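Local structure of putative oxidoreductase FAD-binding subunit (Sulfolobus tokodaii, 4ZOH) at residues Lys129-Ser134 with Asp138-Phe143; Gln177-Arg182 with Ala187-Ala192; Leu194-Leu197 with Ile202-Val205; Glu234-Ala239 with Arg270-Ala275. The protein probably serves as the FAD-carrying subunit of a molybdopterin-dependent oxidoreductase, passing electrons through its bound flavin. One frame throughout, in Å; residues are numbered along the deposited sequence.

Contact 1 (Lys129-Ser134 with Asp138-Phe143)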
# COMPACT_ATOMS: atom_id res chain seq x y z
N LYS B 129 33.60 -45.12 -9.76
CA LYS B 129 32.56 -45.73 -10.62
C LYS B 129 31.14 -45.23 -10.30
O LYS B 129 30.82 -44.95 -9.13
CB LYS B 129 32.55 -47.26 -10.46
CG LYS B 129 33.82 -47.99 -10.89
CD LYS B 129 33.65 -49.51 -10.69
CE LYS B 129 34.95 -50.28 -10.92
NZ LYS B 129 35.63 -49.83 -12.17
N VAL B 130 30.28 -45.28 -11.32
CA VAL B 130 28.93 -44.72 -11.34
C VAL B 130 27.94 -45.87 -11.50
O VAL B 130 27.95 -46.56 -12.52
CB VAL B 130 28.74 -43.69 -12.49
CG1 VAL B 130 27.38 -42.98 -12.38
CG2 VAL B 130 29.89 -42.66 -12.53
N LYS B 131 27.13 -46.12 -10.45
CA LYS B 131 26.05 -47.07 -10.56
C LYS B 131 24.87 -46.32 -11.19
O LYS B 131 24.46 -45.27 -10.67
CB LYS B 131 25.68 -47.67 -9.20
CG LYS B 131 24.51 -48.66 -9.22
CD LYS B 131 24.31 -49.31 -7.86
CE LYS B 131 25.44 -50.31 -7.53
NZ LYS B 131 25.37 -50.91 -6.15
N ILE B 132 24.37 -46.85 -12.30
CA ILE B 132 23.25 -46.29 -13.06
C ILE B 132 22.07 -47.23 -12.92
O ILE B 132 22.22 -48.42 -13.18
CB ILE B 132 23.62 -46.12 -14.55
CG1 ILE B 132 24.85 -45.23 -14.68
CG2 ILE B 132 22.43 -45.59 -15.34
CD1 ILE B 132 25.43 -45.11 -16.08
N THR B 133 20.91 -46.71 -12.50
CA THR B 133 19.74 -47.53 -12.35
C THR B 133 18.63 -47.29 -13.36
O THR B 133 18.35 -46.17 -13.77
CB THR B 133 19.21 -47.48 -10.92
OG1 THR B 133 20.28 -47.83 -10.04
CG2 THR B 133 18.08 -48.47 -10.71
N SER B 134 17.96 -48.38 -13.68
CA SER B 134 16.95 -48.49 -14.71
C SER B 134 15.83 -49.33 -14.09
O SER B 134 16.03 -49.94 -13.03
CB SER B 134 17.61 -49.25 -15.86
OG SER B 134 16.78 -49.33 -16.97
N ASP B 138 20.58 -52.49 -12.69
CA ASP B 138 21.77 -51.62 -12.56
C ASP B 138 22.95 -51.85 -13.52
O ASP B 138 23.31 -52.99 -13.76
CB ASP B 138 22.30 -51.70 -11.13
CG ASP B 138 21.25 -51.35 -10.09
OD1 ASP B 138 20.31 -50.60 -10.42
OD2 ASP B 138 21.36 -51.80 -8.92
N ARG B 139 23.54 -50.79 -14.05
CA ARG B 139 24.82 -50.84 -14.82
C ARG B 139 25.90 -50.03 -14.06
O ARG B 139 25.67 -48.85 -13.69
CB ARG B 139 24.71 -50.21 -16.21
CG ARG B 139 23.29 -49.97 -16.72
CD ARG B 139 23.17 -48.73 -17.59
NE ARG B 139 24.44 -48.35 -18.17
CZ ARG B 139 24.68 -47.25 -18.88
NH1 ARG B 139 23.73 -46.35 -19.13
NH2 ARG B 139 25.91 -47.03 -19.34
N VAL B 140 27.06 -50.64 -13.84
CA VAL B 140 28.19 -49.95 -13.18
C VAL B 140 29.18 -49.66 -14.28
O VAL B 140 29.50 -50.53 -15.09
CB VAL B 140 28.78 -50.75 -11.97
CG1 VAL B 140 29.81 -49.92 -11.21
CG2 VAL B 140 27.70 -51.15 -11.01
N VAL B 141 29.59 -48.40 -14.40
CA VAL B 141 30.55 -48.01 -15.42
C VAL B 141 31.67 -47.23 -14.73
O VAL B 141 31.53 -46.80 -13.59
CB VAL B 141 29.91 -47.20 -16.58
CG1 VAL B 141 28.90 -48.05 -17.35
CG2 VAL B 141 29.29 -45.92 -16.06
N ASN B 142 32.78 -47.05 -15.44
CA ASN B 142 33.94 -46.30 -14.94
C ASN B 142 33.67 -44.84 -15.15
O ASN B 142 33.12 -44.46 -16.23
CB ASN B 142 35.20 -46.67 -15.74
CG ASN B 142 35.72 -48.04 -15.38
OD1 ASN B 142 35.93 -48.36 -14.20
ND2 ASN B 142 35.90 -48.88 -16.39
N PHE B 143 34.07 -44.01 -14.17
CA PHE B 143 33.81 -42.56 -14.29
C PHE B 143 34.29 -42.10 -15.66
O PHE B 143 33.57 -41.31 -16.32
CB PHE B 143 34.37 -41.66 -13.14
CG PHE B 143 34.06 -40.20 -13.35
CD1 PHE B 143 32.77 -39.70 -13.08
CD2 PHE B 143 35.02 -39.33 -13.88
CE1 PHE B 143 32.46 -38.36 -13.34
CE2 PHE B 143 34.74 -38.00 -14.12
CZ PHE B 143 33.45 -37.51 -13.86
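Val130 and Val141, and two residues further on Ile132 and Arg139, are the hydrogen-bonded pairs of an antiparallel beta hairpin in the FAD-binding part of the subunit. Each pair is closed by two backbone bonds, among them Ile132 N to Arg139 O at 2.8 Å. On the face carrying these residues, the side chain of Ile132 lies against one face of the Arg139 guanidinium: its CD1 sits over the centre of the group, 3.6 Å from CZ, and also meets Val141 CG2 at 3.9 Å. Kinks in the arginine chain (chi2 146°, chi3 22°) bring the planar group back across the isoleucine, and salt bridges to Asp154 and Glu159 hold it there. Phe146, from the short helix that follows the hairpin, packs against Val130, Ile132 and Val141 on the same face. On the other face of the sheet, Lys131 lies beside Val140, its amine salt-bridged to Glu163 of strand 160-167, the neighbour of 129-134 on its other side. Thr133 and Asp138 extend side by side on this second face, and Thr133 is also hydrogen-bonded to Thr162. Thr133 OG1 donates to Asp138 OD1 at 2.8 Å, reaching the oxygen from above the carboxylate plane.

Contact 2 (Gln177-Arg182 with Ala187-Ala192). With FAD (flavin-adenine dinucleotide), chain H.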
# COMPACT_ATOMS: atom_id res chain seq x y z
N GLN B 177 43.57 -28.49 -5.39
CA GLN B 177 43.97 -27.07 -5.63
C GLN B 177 42.95 -26.46 -6.60
O GLN B 177 42.70 -27.01 -7.66
CB GLN B 177 45.38 -26.98 -6.25
CG GLN B 177 46.50 -27.53 -5.34
CD GLN B 177 46.74 -26.66 -4.11
OE1 GLN B 177 46.65 -25.44 -4.18
NE2 GLN B 177 47.05 -27.29 -2.98
N LYS B 178 42.35 -25.36 -6.20
CA LYS B 178 41.34 -24.75 -7.01
C LYS B 178 41.76 -23.33 -7.26
O LYS B 178 41.86 -22.56 -6.34
CB LYS B 178 39.99 -24.79 -6.30
CG LYS B 178 38.83 -24.38 -7.20
CD LYS B 178 37.49 -24.43 -6.49
CE LYS B 178 36.42 -23.90 -7.45
NZ LYS B 178 35.05 -24.26 -7.04
N LEU B 179 41.97 -22.99 -8.51
CA LEU B 179 42.26 -21.59 -8.84
C LEU B 179 40.93 -20.88 -9.14
O LEU B 179 40.10 -21.39 -9.97
CB LEU B 179 43.24 -21.48 -10.02
CG LEU B 179 43.56 -20.08 -10.59
CD1 LEU B 179 44.17 -19.12 -9.60
CD2 LEU B 179 44.46 -20.24 -11.81
N GLU B 180 40.76 -19.72 -8.51
CA GLU B 180 39.51 -18.94 -8.60
C GLU B 180 39.76 -17.44 -8.39
O GLU B 180 40.55 -17.00 -7.55
CB GLU B 180 38.46 -19.41 -7.59
CG GLU B 180 38.92 -19.36 -6.14
CD GLU B 180 38.02 -20.11 -5.18
OE1 GLU B 180 37.34 -21.07 -5.55
OE2 GLU B 180 38.00 -19.71 -4.03
N ARG B 181 39.02 -16.66 -9.15
CA ARG B 181 39.10 -15.23 -8.97
C ARG B 181 38.45 -14.80 -7.67
O ARG B 181 38.98 -13.92 -6.99
CB ARG B 181 38.45 -14.56 -10.15
CG ARG B 181 38.74 -13.07 -10.17
CD ARG B 181 38.50 -12.56 -11.60
NE ARG B 181 37.21 -13.04 -12.13
CZ ARG B 181 36.68 -12.64 -13.29
NH1 ARG B 181 37.35 -11.76 -14.08
NH2 ARG B 181 35.52 -13.13 -13.66
N ARG B 182 37.31 -15.43 -7.32
CA ARG B 182 36.59 -15.07 -6.11
C ARG B 182 36.08 -16.33 -5.47
O ARG B 182 35.73 -17.29 -6.17
CB ARG B 182 35.38 -14.17 -6.44
CG ARG B 182 35.71 -12.72 -6.76
CD ARG B 182 34.40 -11.99 -7.06
NE ARG B 182 33.61 -12.85 -7.95
CZ ARG B 182 32.28 -12.96 -7.96
NH1 ARG B 182 31.52 -12.17 -7.18
NH2 ARG B 182 31.74 -13.87 -8.80
N ALA B 187 35.92 -23.43 -10.81
CA ALA B 187 37.38 -23.47 -11.09
C ALA B 187 37.80 -22.80 -12.40
O ALA B 187 37.19 -23.08 -13.42
CB ALA B 187 37.86 -24.91 -11.08
N ILE B 188 38.79 -21.91 -12.33
CA ILE B 188 39.55 -21.48 -13.51
C ILE B 188 40.48 -22.66 -13.91
O ILE B 188 40.57 -23.03 -15.08
CB ILE B 188 40.44 -20.24 -13.24
CG1 ILE B 188 39.59 -18.95 -13.05
CG2 ILE B 188 41.43 -20.05 -14.40
CD1 ILE B 188 40.28 -17.87 -12.26
N VAL B 189 41.17 -23.22 -12.92
CA VAL B 189 41.91 -24.48 -13.06
C VAL B 189 41.69 -25.30 -11.76
O VAL B 189 41.74 -24.75 -10.68
CB VAL B 189 43.42 -24.23 -13.28
CG1 VAL B 189 44.12 -25.57 -13.34
CG2 VAL B 189 43.69 -23.41 -14.58
N GLY B 190 41.43 -26.59 -11.88
CA GLY B 190 41.42 -27.44 -10.69
C GLY B 190 42.35 -28.64 -10.82
O GLY B 190 42.32 -29.34 -11.82
N VAL B 191 43.16 -28.88 -9.77
CA VAL B 191 44.06 -30.05 -9.74
C VAL B 191 43.84 -30.86 -8.45
O VAL B 191 43.98 -30.32 -7.32
CB VAL B 191 45.57 -29.70 -9.90
CG1 VAL B 191 46.42 -30.99 -10.02
CG2 VAL B 191 45.83 -28.79 -11.09
N ALA B 192 43.42 -32.11 -8.65
CA ALA B 192 43.21 -33.06 -7.57
C ALA B 192 44.29 -34.13 -7.50
O ALA B 192 44.50 -34.87 -8.48
CB ALA B 192 41.85 -33.76 -7.69
PA FAD H . 20.29 -30.58 -10.33
O1A FAD H . 20.45 -29.14 -10.69
O2A FAD H . 19.11 -31.08 -9.61
O5B FAD H . 20.38 -31.45 -11.63
C5B FAD H . 21.43 -31.19 -12.61
C4B FAD H . 21.26 -32.22 -13.86
O4B FAD H . 21.30 -33.64 -13.43
C3B FAD H . 19.86 -32.04 -14.43
O3B FAD H . 19.92 -32.17 -15.83
C2B FAD H . 19.00 -33.15 -13.77
O2B FAD H . 17.86 -33.55 -14.54
C1B FAD H . 19.97 -34.28 -13.71
N9A FAD H . 20.05 -35.14 -12.53
C8A FAD H . 20.10 -34.79 -11.25
N7A FAD H . 20.27 -35.90 -10.49
C5A FAD H . 20.34 -36.96 -11.34
C6A FAD H . 20.53 -38.35 -11.16
N6A FAD H . 20.70 -38.80 -9.92
N1A FAD H . 20.54 -39.16 -12.23
C2A FAD H . 20.44 -38.68 -13.50
N3A FAD H . 20.25 -37.37 -13.69
C4A FAD H . 20.20 -36.48 -12.64
N1 FAD H . 29.70 -26.77 -9.07
C2 FAD H . 31.06 -27.03 -9.00
O2 FAD H . 31.48 -28.12 -9.33
N3 FAD H . 31.93 -26.08 -8.56
C4 FAD H . 31.49 -24.84 -8.21
O4 FAD H . 32.32 -24.03 -7.78
C4X FAD H . 30.11 -24.56 -8.30
N5 FAD H . 29.66 -23.31 -7.94
C5X FAD H . 28.27 -23.03 -8.06
C6 FAD H . 27.83 -21.75 -7.75
C7 FAD H . 26.46 -21.44 -7.83
C7M FAD H . 26.06 -19.99 -7.46
C8 FAD H . 25.54 -22.42 -8.26
C8M FAD H . 24.02 -22.14 -8.40
C9 FAD H . 25.99 -23.70 -8.62
C9A FAD H . 27.35 -24.01 -8.50
N10 FAD H . 27.84 -25.28 -8.85
C10 FAD H . 29.23 -25.53 -8.74
C1' FAD H . 26.97 -26.35 -9.33
C2' FAD H . 26.41 -27.18 -8.16
O2' FAD H . 27.47 -28.00 -7.64
C3' FAD H . 25.17 -28.03 -8.57
O3' FAD H . 24.58 -28.44 -7.34
C4' FAD H . 25.52 -29.26 -9.39
O4' FAD H . 26.29 -28.84 -10.52
C5' FAD H . 24.26 -30.01 -9.88
O5' FAD H . 23.85 -30.84 -8.76
P FAD H . 22.36 -30.76 -8.24
O1P FAD H . 22.15 -31.89 -7.29
O2P FAD H . 22.06 -29.40 -7.74
O3P FAD H . 21.63 -31.09 -9.60
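Lys178 reaches past Ala187 to the flavin. Its CB leaves the strand on the face where Gly190, its cross-strand partner, has no side chain. CG, placed anti to the backbone N (chi1 -170°), comes within 4.0 Å of Ala187 CB, and the chain then runs on fully extended. CE passes 3.4 Å from Ala187 N; with CG and CE both against it, the alanine flanks the lysine chain. At the tip, NZ donates to O4 of the FAD isoalloxazine at 2.8 Å. The same amine forms a salt bridge with Asp118 and hydrogen bonds to the backbone carbonyls of Asn94 and Asp185, more acceptors than its three N-H groups can each serve fully, which probably hold it in place; the positive charge beside O4 would be expected to draw electron density toward the pyrimidine end of the flavin. The backbone behind this lysine is an antiparallel beta hairpin, strands 173-179 and 189-198, in which Gln177 and Val191 exchange two bonds, the one from Gln177 N to Val191 O measuring 2.7 Å. Toward the turn, Leu179 N binds Val189 O, while Leu179 O takes the amide of Ile188. On the face away from the flavin, Leu179 CD2 meets Ile188 CG2 at 4.0 Å, and Tyr259 of helix 257-276 packs on the leucine. Ile188 CD1 lies against the backbone beyond Leu179, 3.6 Å from Arg181 N.

Contact 3 (Leu194-Leu197 with Ile202-Val205)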
# COMPACT_ATOMS: atom_id res chain seq x y z
N LEU B 194 46.09 -37.46 -5.45
CA LEU B 194 46.25 -38.54 -4.46
C LEU B 194 47.60 -39.25 -4.64
O LEU B 194 48.00 -39.59 -5.77
CB LEU B 194 45.18 -39.57 -4.61
CG LEU B 194 43.89 -39.38 -3.83
CD1 LEU B 194 42.83 -40.18 -4.54
CD2 LEU B 194 44.07 -39.85 -2.39
N LEU B 195 48.29 -39.48 -3.53
CA LEU B 195 49.51 -40.29 -3.57
C LEU B 195 49.69 -40.99 -2.25
O LEU B 195 49.21 -40.52 -1.17
CB LEU B 195 50.74 -39.41 -3.89
CG LEU B 195 51.25 -38.44 -2.81
CD1 LEU B 195 52.05 -39.18 -1.76
CD2 LEU B 195 52.13 -37.33 -3.37
N LYS B 196 50.46 -42.08 -2.34
CA LYS B 196 50.86 -42.86 -1.16
C LYS B 196 52.34 -43.20 -1.22
O LYS B 196 52.90 -43.60 -2.28
CB LYS B 196 50.01 -44.12 -1.05
CG LYS B 196 50.22 -44.99 0.20
CD LYS B 196 49.59 -46.35 -0.12
CE LYS B 196 49.59 -47.32 1.05
NZ LYS B 196 49.06 -46.66 2.27
N LEU B 197 52.95 -43.03 -0.07
CA LEU B 197 54.38 -43.19 0.15
C LEU B 197 54.66 -44.60 0.69
O LEU B 197 53.93 -45.10 1.59
CB LEU B 197 54.86 -42.13 1.17
CG LEU B 197 54.91 -40.67 0.61
CD1 LEU B 197 55.63 -39.79 1.58
CD2 LEU B 197 55.63 -40.56 -0.72
N ILE B 202 57.31 -42.83 -4.02
CA ILE B 202 55.94 -42.62 -4.40
C ILE B 202 55.48 -43.93 -5.00
O ILE B 202 55.70 -44.23 -6.16
CB ILE B 202 55.79 -41.37 -5.32
CG1 ILE B 202 56.09 -40.09 -4.50
CG2 ILE B 202 54.40 -41.26 -5.91
CD1 ILE B 202 56.17 -38.84 -5.35
N GLU B 203 54.83 -44.70 -4.13
CA GLU B 203 54.19 -45.99 -4.44
C GLU B 203 52.97 -45.89 -5.41
O GLU B 203 52.88 -46.63 -6.39
CB GLU B 203 53.86 -46.69 -3.09
CG GLU B 203 52.95 -47.89 -3.20
CD GLU B 203 52.86 -48.70 -1.94
OE1 GLU B 203 52.80 -49.93 -2.09
OE2 GLU B 203 52.83 -48.17 -0.79
N ASP B 204 52.04 -44.97 -5.17
CA ASP B 204 50.94 -44.69 -6.14
C ASP B 204 50.78 -43.17 -6.26
O ASP B 204 51.08 -42.45 -5.30
CB ASP B 204 49.67 -45.35 -5.63
CG ASP B 204 48.47 -45.29 -6.62
OD1 ASP B 204 48.60 -45.10 -7.86
OD2 ASP B 204 47.36 -45.50 -6.12
N VAL B 205 50.46 -42.68 -7.44
CA VAL B 205 50.14 -41.26 -7.59
C VAL B 205 49.00 -41.09 -8.60
O VAL B 205 48.94 -41.80 -9.59
CB VAL B 205 51.37 -40.40 -7.90
CG1 VAL B 205 52.02 -40.84 -9.21
CG2 VAL B 205 51.01 -38.90 -7.88
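A classic beta bulge interrupts the hairpin of strands 189-198 and 201-210, where Glu203 and Asp204 both face Lys196. Lys196 N donates to Asp204 O at 3.0 Å, whereas Lys196 O is approached by two amides: Glu203 N at 2.9 Å through a strongly bent, weak bond (123° at the hydrogen), and Asp204 N through a longer, weak one. Glu203 has helix-like backbone angles (-65/-48°), and this local turn inserts the extra residue and aims its CB toward the lysine strand, 3.3 Å from Lys196 O. From there the two long side chains run side by side in the same direction. Glu203 OE2 lies 3.8 Å from Lys196 CD and equally far from CE, touching the aliphatic part of the lysine while the opposite charges remain separated. The bulge shifts the register by one residue within the antiparallel sheet of the C-terminal part of the subunit, so that Leu195 pairs with Val205 but Leu197 with Ile202. These four side chains share one face of the sheet: Leu197 CD2 reaches Ile202 CG1 at 3.8 Å, and Leu195 CB meets Val205 CG2 at 4.0 Å. Leu226 of helix 220-226 packs on both Ile202 and Val205. On the opposite face, Asp204 OD2 takes a hydrogen bond from Tyr172 OH and a salt bridge from Arg206 NE.

Contact 4 (Glu234-Ala239 with Arg270-Ala275)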
# COMPACT_ATOMS: atom_id res chain seq x y z
N GLU B 234 63.56 -31.82 -7.88
CA GLU B 234 63.79 -31.87 -9.32
C GLU B 234 62.68 -32.54 -10.04
O GLU B 234 62.27 -32.08 -11.09
CB GLU B 234 65.06 -32.65 -9.61
CG GLU B 234 66.32 -32.10 -8.97
CD GLU B 234 67.03 -31.11 -9.87
OE1 GLU B 234 66.75 -31.11 -11.10
OE2 GLU B 234 67.87 -30.34 -9.34
N ILE B 235 62.22 -33.67 -9.51
CA ILE B 235 61.20 -34.50 -10.14
C ILE B 235 59.80 -33.87 -10.00
O ILE B 235 58.95 -34.06 -10.86
CB ILE B 235 61.18 -35.93 -9.55
CG1 ILE B 235 62.60 -36.47 -9.28
CG2 ILE B 235 60.46 -36.89 -10.48
CD1 ILE B 235 62.90 -36.57 -7.81
N ILE B 236 59.58 -33.17 -8.89
CA ILE B 236 58.37 -32.42 -8.56
C ILE B 236 58.20 -31.32 -9.64
O ILE B 236 57.14 -31.21 -10.34
CB ILE B 236 58.49 -31.82 -7.14
CG1 ILE B 236 58.15 -32.85 -6.07
CG2 ILE B 236 57.56 -30.60 -6.99
CD1 ILE B 236 58.51 -32.42 -4.64
N GLU B 237 59.26 -30.53 -9.80
CA GLU B 237 59.38 -29.50 -10.82
C GLU B 237 59.10 -30.10 -12.22
O GLU B 237 58.31 -29.58 -13.01
CB GLU B 237 60.78 -28.90 -10.69
CG GLU B 237 61.17 -27.84 -11.69
CD GLU B 237 60.15 -26.73 -11.74
OE1 GLU B 237 59.58 -26.37 -10.67
OE2 GLU B 237 59.92 -26.25 -12.87
N LYS B 238 59.67 -31.27 -12.48
CA LYS B 238 59.49 -31.91 -13.76
C LYS B 238 58.06 -32.42 -13.93
O LYS B 238 57.51 -32.31 -15.03
CB LYS B 238 60.55 -33.03 -13.99
CG LYS B 238 60.60 -33.37 -15.49
CD LYS B 238 61.78 -34.17 -16.02
CE LYS B 238 61.63 -34.19 -17.54
NZ LYS B 238 61.92 -35.51 -18.17
N ALA B 239 57.48 -33.02 -12.88
CA ALA B 239 56.11 -33.55 -12.95
C ALA B 239 55.13 -32.41 -13.17
O ALA B 239 54.23 -32.50 -14.00
CB ALA B 239 55.77 -34.27 -11.68
N ARG B 270 51.74 -27.04 -6.33
CA ARG B 270 51.09 -26.73 -5.01
C ARG B 270 50.48 -28.04 -4.44
O ARG B 270 50.66 -28.34 -3.29
CB ARG B 270 50.00 -25.68 -5.18
CG ARG B 270 50.51 -24.26 -5.33
CD ARG B 270 49.38 -23.34 -5.80
NE ARG B 270 49.82 -21.96 -5.57
CZ ARG B 270 49.04 -20.89 -5.46
NH1 ARG B 270 47.70 -20.97 -5.55
NH2 ARG B 270 49.62 -19.72 -5.23
N ALA B 271 49.88 -28.85 -5.31
CA ALA B 271 49.22 -30.11 -4.91
C ALA B 271 50.20 -31.15 -4.33
O ALA B 271 49.99 -31.64 -3.19
CB ALA B 271 48.45 -30.67 -6.08
N ILE B 272 51.29 -31.43 -5.07
CA ILE B 272 52.34 -32.36 -4.60
C ILE B 272 52.84 -31.87 -3.23
O ILE B 272 52.79 -32.60 -2.24
CB ILE B 272 53.47 -32.47 -5.65
CG1 ILE B 272 52.91 -32.82 -7.00
CG2 ILE B 272 54.48 -33.54 -5.31
CD1 ILE B 272 53.90 -32.55 -8.11
N ILE B 273 53.24 -30.61 -3.16
CA ILE B 273 53.84 -30.06 -1.94
C ILE B 273 52.88 -30.02 -0.75
O ILE B 273 53.28 -30.26 0.41
CB ILE B 273 54.52 -28.69 -2.15
CG1 ILE B 273 55.82 -28.83 -3.00
CG2 ILE B 273 54.80 -27.96 -0.83
CD1 ILE B 273 56.41 -27.47 -3.44
N THR B 274 51.62 -29.67 -1.03
CA THR B 274 50.62 -29.68 0.02
C THR B 274 50.36 -31.12 0.51
O THR B 274 50.45 -31.35 1.69
CB THR B 274 49.32 -29.01 -0.46
OG1 THR B 274 49.61 -27.63 -0.69
CG2 THR B 274 48.17 -29.15 0.62
N ALA B 275 50.11 -32.06 -0.40
CA ALA B 275 49.84 -33.46 -0.01
C ALA B 275 51.04 -33.98 0.77
O ALA B 275 50.85 -34.49 1.88
CB ALA B 275 49.58 -34.33 -1.21
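Ile236 and Ile272 meet between two helices, their side chains antiparallel and each running by the other. The methylene CG1 of Ile236 lies 3.8 Å from the methyl CG2 of Ile272, the nearest approach between the segments. In both residues CG1 stands anti to the carbonyl carbon, with chi1 of -81° in Ile236 and -53° in Ile272, and CG2 stands anti to the backbone N. With CG2 of Ile272 against the Ile236 side chain, its CG1-CD1 arm runs along helix 233-243 toward Ala239. That arm ends in CD1, which lies 4.2 Å from the backbone oxygen Ile236 O and 4.4 Å from Ala239 CB, one helical turn beyond Ile236. The small alanine side chain points toward the second helix and makes only a loose contact with this methyl. No hydrogen bond or salt bridge crosses between the two segments; the contact is a small, buried apolar one. It joins helix 233-243 to helix 257-276 in the C-terminal part of the subunit, where the longer helix lies against the antiparallel sheet. Leu193 of strand 189-198 packs against Ile272 as well as Ala271 and Ala275, and Leu226 of helix 220-226 reaches Ala239. Around the helix from Ile272, Thr274 OG1 folds back to bind Arg270 O at 2.9 Å, coming from above the carbonyl plane. That oxygen also accepts the helical bond of Thr274 N, so two donors from a single residue grip it. Outside the two segments, the Arg270 guanidinium pairs with an acidic side chain of a neighbouring subunit.

The four contacts follow one another along the chain. Contact 1 is an edge hairpin of the five-stranded sheet in the FAD-binding part and stands about 28 Å, centre to centre, from contact 2, which reaches the flavin from the C-terminal part. This is consistent with the flavin sitting near the junction of the two parts. Contacts 2 and 3 share strand 189-198 of the four-stranded antiparallel sheet, contact 2 at its flavin end, the centres about 22 Å apart. Contact 4 packs helix 233-243 against helix 257-276; its centre is about 12 Å from that of contact 3. It touches contact 2 directly, where Gln177 packs on Arg270, Ala271 and Thr274, linking helix 257-276 to the flavin-binding hairpin.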